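PDB 7DSZ: Amuc_1102 from Akkermansia muciniphila, which adopts an immunoglobulin-like fold related to archaeal type IV pilus proteins and may therefore take part in a pilus-like assembly. Local coordinates for the interface of chains A and B. Sequence-based numbering; all coordinates share one arbitrary frame. Chains: chain A/B, Amuc_1102.

The interface of chains A and B. Residues chain A 12-13, 68, 70-72; chain B 86, 122.
Helix 117-124 of chain B, through B:Arg122, and the loop carrying B:Asp86 meet the short strand 70-71 of chain A, its flanking loop residues A:Ser68 and A:Asp72, and the N-terminal loop at A:Thr12 and A:Ser13. B:Arg122 reaches across fully extended: CG lies anti to the backbone N (chi1 -177°) and the chain stays straight to NE, carrying the guanidinium to A:Asp72. There NH1 and NH2 both bind one carboxylate oxygen, OD1, at 2.9 Å each. The grip is end-on but not coplanar, the two flat groups being turned 60° apart; NH1 uses the anti lone pair of OD1, whereas NH2 comes from above the carboxylate plane. A:Thr12 holds that carboxylate from its syn side, OG1 donating to OD1 at 2.7 Å and the backbone N to OD2, a second-shell support from the same chain. On the chain B side, B:Asp86 OD2 forms a salt bridge with B:Arg122 NH2 at 3.0 Å, so the guanidinium sits between two carboxylates whose charges it probably offsets. B:Asp86 OD1 accepts from A:Ser68 OG (2.7 Å) and A:Ser68 N (2.8 Å), while that same OG receives NE of B:Arg122 at 3.3 Å, in the guanidinium plane. The aliphatic stem runs antiparallel to A:Tyr70, CD packing on its CB at 3.4 Å. Truncating B:Arg122 to alanine is likely to leave A:Asp72 without its partner cation, remove the NE bond to A:Ser68 OG and open a gap beside CB and CD1 of A:Tyr70. Water 1 further links A:Thr12 OG1 to B:Asp86 OD2. Although the contact may arise from crystal packing, this polar patch probably helps join two copies through its arginine-carboxylate network.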
loop_
_atom_site.group_PDB
_atom_site.type_symbol
_atom_site.label_atom_id
_atom_site.label_comp_id
_atom_site.label_asym_id
_atom_site.label_seq_id
_atom_site.Cartn_x
_atom_site.Cartn_y
_atom_site.Cartn_z
ATOM N N THR A 12 -17.895 7.243 -17.010
ATOM C CA THR A 12 -18.060 6.281 -18.092
ATOM C C THR A 12 -19.519 5.893 -18.287
ATOM O O THR A 12 -19.821 5.071 -19.158
ATOM C CB THR A 12 -17.219 5.026 -17.823
ATOM O OG1 THR A 12 -17.777 4.303 -16.722
ATOM C CG2 THR A 12 -15.791 5.408 -17.485
ATOM N N SER A 13 -20.421 6.469 -17.494
ATOM C CA SER A 13 -21.832 6.131 -17.476
ATOM C C SER A 13 -22.619 7.031 -18.424
ATOM O O SER A 13 -22.080 7.948 -19.051
ATOM C CB SER A 13 -22.389 6.266 -16.060
ATOM O OG SER A 13 -21.619 5.537 -15.122
ATOM N N SER A 68 -25.008 -1.513 -16.315
ATOM C CA SER A 68 -24.052 -2.394 -15.655
ATOM C C SER A 68 -24.434 -2.720 -14.221
ATOM O O SER A 68 -23.884 -3.670 -13.653
ATOM C CB SER A 68 -22.663 -1.760 -15.670
ATOM O OG SER A 68 -22.647 -0.581 -14.874
ATOM N N TYR A 70 -23.896 -0.659 -11.681
ATOM C CA TYR A 70 -22.915 -0.004 -10.832
ATOM C C TYR A 70 -22.747 1.438 -11.279
ATOM O O TYR A 70 -23.035 1.791 -12.427
ATOM C CB TYR A 70 -21.537 -0.681 -10.911
ATOM C CG TYR A 70 -21.428 -2.076 -10.356
ATOM C CD1 TYR A 70 -21.866 -3.179 -11.087
ATOM C CD2 TYR A 70 -20.834 -2.300 -9.117
ATOM C CE1 TYR A 70 -21.740 -4.464 -10.585
ATOM C CE2 TYR A 70 -20.703 -3.574 -8.612
ATOM C CZ TYR A 70 -21.154 -4.653 -9.350
ATOM O OH TYR A 70 -21.019 -5.919 -8.835
ATOM N N ILE A 71 -22.231 2.260 -10.366
ATOM C CA ILE A 71 -21.730 3.584 -10.699
ATOM C C ILE A 71 -20.211 3.575 -10.520
ATOM O O ILE A 71 -19.643 2.713 -9.841
ATOM C CB ILE A 71 -22.392 4.691 -9.852
ATOM C CG1 ILE A 71 -22.097 4.495 -8.368
ATOM C CG2 ILE A 71 -23.910 4.701 -10.064
ATOM C CD1 ILE A 71 -22.509 5.690 -7.533
ATOM N N ASP A 72 -19.550 4.546 -11.157
ATOM C CA ASP A 72 -18.087 4.564 -11.215
ATOM C C ASP A 72 -17.466 4.614 -9.828
ATOM O O ASP A 72 -16.529 3.861 -9.531
ATOM C CB ASP A 72 -17.593 5.769 -12.009
ATOM C CG ASP A 72 -17.764 5.599 -13.497
ATOM O OD1 ASP A 72 -17.688 4.452 -13.977
ATOM O OD2 ASP A 72 -17.956 6.626 -14.172
ATOM N N ASP B 86 -22.095 0.288 -19.802
ATOM C CA ASP B 86 -23.105 1.324 -19.640
ATOM C C ASP B 86 -23.376 2.096 -20.923
ATOM O O ASP B 86 -24.366 2.831 -20.979
ATOM C CB ASP B 86 -22.690 2.298 -18.527
ATOM C CG ASP B 86 -22.761 1.669 -17.143
ATOM O OD1 ASP B 86 -23.687 0.867 -16.900
ATOM O OD2 ASP B 86 -21.892 1.976 -16.297
ATOM N N ARG B 122 -19.123 -5.918 -13.119
ATOM C CA ARG B 122 -19.698 -4.754 -13.776
ATOM C C ARG B 122 -19.542 -4.851 -15.289
ATOM O O ARG B 122 -20.485 -4.570 -16.038
ATOM C CB ARG B 122 -19.052 -3.479 -13.243
ATOM C CG ARG B 122 -19.641 -2.214 -13.816
ATOM C CD ARG B 122 -19.020 -0.971 -13.211
ATOM N NE ARG B 122 -19.672 0.225 -13.730
ATOM C CZ ARG B 122 -19.140 1.439 -13.724
ATOM N NH1 ARG B 122 -17.927 1.641 -13.206
ATOM N NH2 ARG B 122 -19.824 2.452 -14.244
HETATM O O HOH W 1 -19.056 2.066 -17.411
#